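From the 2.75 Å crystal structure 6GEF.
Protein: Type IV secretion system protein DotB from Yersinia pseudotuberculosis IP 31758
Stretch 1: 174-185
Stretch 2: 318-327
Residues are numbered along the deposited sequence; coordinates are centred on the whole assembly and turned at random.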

# COMPACT_ATOMS: atom_id res chain seq x y z
N CYS A 174 -31.24 23.72 26.35
CA CYS A 174 -30.12 24.63 26.44
C CYS A 174 -29.37 24.47 27.76
O CYS A 174 -29.32 25.39 28.56
CB CYS A 174 -30.59 26.09 26.27
SG CYS A 174 -31.39 26.42 24.70
N PRO A 175 -28.78 23.29 27.98
CA PRO A 175 -27.81 23.17 29.08
C PRO A 175 -26.53 23.91 28.73
O PRO A 175 -26.11 23.97 27.58
CB PRO A 175 -27.57 21.66 29.18
CG PRO A 175 -27.91 21.14 27.81
CD PRO A 175 -29.02 22.01 27.29
N ASP A 176 -25.88 24.47 29.74
CA ASP A 176 -24.52 24.98 29.60
C ASP A 176 -23.50 23.86 29.52
O ASP A 176 -22.29 24.16 29.55
CB ASP A 176 -24.21 25.94 30.76
CG ASP A 176 -24.21 25.23 32.09
OD1 ASP A 176 -24.40 23.97 32.15
OD2 ASP A 176 -23.96 25.94 33.11
N ASN A 177 -23.88 22.61 29.43
CA ASN A 177 -22.95 21.49 29.46
C ASN A 177 -23.58 20.29 28.78
O ASN A 177 -24.81 20.20 28.66
CB ASN A 177 -22.54 21.12 30.90
CG ASN A 177 -23.74 20.74 31.76
OD1 ASN A 177 -24.41 19.74 31.51
ND2 ASN A 177 -24.05 21.58 32.76
N GLY A 178 -22.74 19.40 28.29
CA GLY A 178 -23.20 18.13 27.76
C GLY A 178 -23.70 18.23 26.33
O GLY A 178 -23.53 19.22 25.64
N ILE A 179 -24.38 17.17 25.92
CA ILE A 179 -24.75 16.96 24.53
C ILE A 179 -26.28 16.98 24.45
O ILE A 179 -26.96 16.20 25.12
CB ILE A 179 -24.22 15.62 24.00
CG1 ILE A 179 -22.68 15.59 24.10
CG2 ILE A 179 -24.63 15.41 22.56
CD1 ILE A 179 -22.08 14.23 23.75
N VAL A 180 -26.81 17.89 23.62
CA VAL A 180 -28.20 17.85 23.20
C VAL A 180 -28.25 17.24 21.80
O VAL A 180 -27.57 17.71 20.89
CB VAL A 180 -28.80 19.26 23.20
CG1 VAL A 180 -30.28 19.22 22.81
CG2 VAL A 180 -28.63 19.92 24.56
N MET A 181 -29.07 16.20 21.65
CA MET A 181 -29.18 15.47 20.40
C MET A 181 -30.64 15.55 19.94
O MET A 181 -31.56 15.28 20.73
CB MET A 181 -28.78 14.01 20.58
CG MET A 181 -27.35 13.84 21.08
SD MET A 181 -27.02 12.28 21.97
CE MET A 181 -27.30 11.12 20.70
N VAL A 182 -30.85 15.89 18.67
CA VAL A 182 -32.11 15.73 18.00
C VAL A 182 -31.92 14.65 16.94
O VAL A 182 -31.06 14.74 16.08
CB VAL A 182 -32.64 17.04 17.37
CG1 VAL A 182 -32.48 18.18 18.38
CG2 VAL A 182 -31.91 17.36 16.11
N ALA A 183 -32.77 13.62 16.98
CA ALA A 183 -32.70 12.48 16.11
C ALA A 183 -33.81 12.53 15.07
O ALA A 183 -34.75 13.32 15.15
CB ALA A 183 -32.80 11.19 16.91
N GLY A 184 -33.66 11.68 14.05
CA GLY A 184 -34.65 11.55 13.02
C GLY A 184 -34.07 10.97 11.76
O GLY A 184 -32.87 11.00 11.53
N LYS A 185 -34.97 10.43 10.93
CA LYS A 185 -34.60 10.00 9.58
C LYS A 185 -34.46 11.16 8.63
O LYS A 185 -33.53 11.20 7.82
CB LYS A 185 -35.59 8.97 9.07
CG LYS A 185 -36.86 9.58 8.48
CD LYS A 185 -37.97 8.57 8.24
CE LYS A 185 -38.86 8.97 7.07
NZ LYS A 185 -39.71 7.83 6.61
N GLU A 318 -23.35 10.10 30.98
CA GLU A 318 -22.97 11.26 31.76
C GLU A 318 -22.91 12.55 30.93
O GLU A 318 -23.04 13.63 31.49
CB GLU A 318 -21.63 11.01 32.45
CG GLU A 318 -21.71 10.10 33.65
CD GLU A 318 -21.83 10.85 34.96
OE1 GLU A 318 -22.97 10.90 35.50
OE2 GLU A 318 -20.78 11.34 35.44
N THR A 319 -22.71 12.44 29.63
CA THR A 319 -22.56 13.60 28.77
C THR A 319 -23.85 14.00 28.06
O THR A 319 -24.03 15.17 27.72
CB THR A 319 -21.47 13.36 27.70
OG1 THR A 319 -20.35 12.74 28.32
CG2 THR A 319 -21.04 14.65 27.09
N THR A 320 -24.76 13.04 27.84
CA THR A 320 -26.04 13.37 27.25
C THR A 320 -26.89 14.18 28.23
O THR A 320 -26.98 13.85 29.41
CB THR A 320 -26.78 12.08 26.89
OG1 THR A 320 -25.93 11.25 26.07
CG2 THR A 320 -28.06 12.41 26.11
N ARG A 321 -27.48 15.28 27.74
CA ARG A 321 -28.37 16.10 28.53
C ARG A 321 -29.82 16.05 28.10
O ARG A 321 -30.71 16.44 28.87
CB ARG A 321 -27.87 17.56 28.54
CG ARG A 321 -27.00 17.91 29.73
CD ARG A 321 -27.43 17.16 30.99
NE ARG A 321 -27.51 18.03 32.16
CZ ARG A 321 -28.64 18.61 32.57
NH1 ARG A 321 -29.79 18.42 31.90
NH2 ARG A 321 -28.63 19.38 33.66
N PHE A 322 -30.09 15.56 26.89
CA PHE A 322 -31.41 15.71 26.28
C PHE A 322 -31.42 15.08 24.89
O PHE A 322 -30.52 15.33 24.08
CB PHE A 322 -31.79 17.21 26.16
CG PHE A 322 -33.23 17.43 25.86
CD1 PHE A 322 -33.69 17.25 24.59
CD2 PHE A 322 -34.13 17.85 26.85
CE1 PHE A 322 -35.03 17.46 24.27
CE2 PHE A 322 -35.45 18.06 26.53
CZ PHE A 322 -35.89 17.86 25.25
N ILE A 323 -32.47 14.30 24.60
CA ILE A 323 -32.56 13.56 23.36
C ILE A 323 -33.94 13.83 22.76
O ILE A 323 -34.96 13.48 23.36
CB ILE A 323 -32.34 12.04 23.56
CG1 ILE A 323 -30.95 11.77 24.11
CG2 ILE A 323 -32.65 11.28 22.28
CD1 ILE A 323 -30.32 10.47 23.64
N MET A 324 -33.96 14.43 21.57
CA MET A 324 -35.17 14.60 20.78
C MET A 324 -35.05 13.78 19.51
O MET A 324 -34.14 13.96 18.72
CB MET A 324 -35.36 16.07 20.43
CG MET A 324 -36.75 16.39 19.87
SD MET A 324 -37.01 18.15 19.63
CE MET A 324 -37.74 18.59 21.20
N ALA A 325 -35.97 12.83 19.34
CA ALA A 325 -36.35 12.35 18.01
C ALA A 325 -37.57 13.11 17.50
O ALA A 325 -38.47 13.42 18.26
CB ALA A 325 -36.67 10.85 18.05
N GLN A 326 -37.55 13.43 16.22
CA GLN A 326 -38.68 14.07 15.55
C GLN A 326 -38.92 13.47 14.21
O GLN A 326 -37.98 13.06 13.52
CB GLN A 326 -38.43 15.57 15.38
CG GLN A 326 -37.08 15.90 14.75
CD GLN A 326 -36.74 17.37 14.86
OE1 GLN A 326 -37.32 18.09 15.68
NE2 GLN A 326 -35.79 17.80 14.09
N THR A 327 -40.19 13.31 13.86
CA THR A 327 -40.60 12.82 12.54
C THR A 327 -41.70 13.71 12.00
O THR A 327 -42.41 14.37 12.75
CB THR A 327 -41.06 11.35 12.63
OG1 THR A 327 -41.20 10.79 11.33
CG2 THR A 327 -42.41 11.24 13.31

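Two strands, 179-183 and 320-327, lie side by side in parallel, burying 748 Å² between the stretches, and a ladder of backbone hydrogen bonds joins them. Every bond of the ladder in the first strand comes from the odd residues: Ile179 N gives to Thr319 O (2.7 Å) and Ile179 O accepts from Arg321 N (2.8 Å); Met181 N gives to Phe322 O (3.0 Å) and Met181 O accepts from Met324 N (2.7 Å); Ala183 O accepts from Gln326 N (3.0 Å). Ala183 N also bonds to Met324 O, but the modelled 2.2 Å is too short to take literally.

The register slips by one residue between Ile179 and Val180. At this bulge Arg321 is paired with no residue in the register, though its N still gives to Ile179 O, and its CB points toward the first stretch. With chi1, chi2 and chi3 all between wells, Arg321 sets its CB 3.7 Å from Pro175 CG and its CG 3.3 Å from Asn177 O. Gly178 makes room here; a CB would sit 2.6 Å from Thr319 O and 2.9 Å from Arg321 CG. At Gly184 a CB would sit 2.8 Å from Gln326 O and jam against the preceding carbonyl.

Beyond the bulge, side chains alternate between faces. Met181, Ala183, Ile323 and Ala325 share one with Ile179 and Thr320. Ile179, m at chi1 and t at chi2, extends CD1 to 3.5 Å from Thr319 CG2. Met181 (m, t, p) brings SD to 4.1 Å from Ile323 CD1, its flexible chain fitting a buried apolar surface. Ala183 CB and Ala325 CB meet at 4.0 Å, small side chains suiting strands whose CA atoms are here only 4.1 Å apart. On the other face, Val180 (t) packs CG1 4.2 Å from CB of Phe322 (t), and Val182 (m) CG1 4.1 Å from Met324 CB; beta-branched valine suits an extended strand and offers compact apolar branches to a buried face.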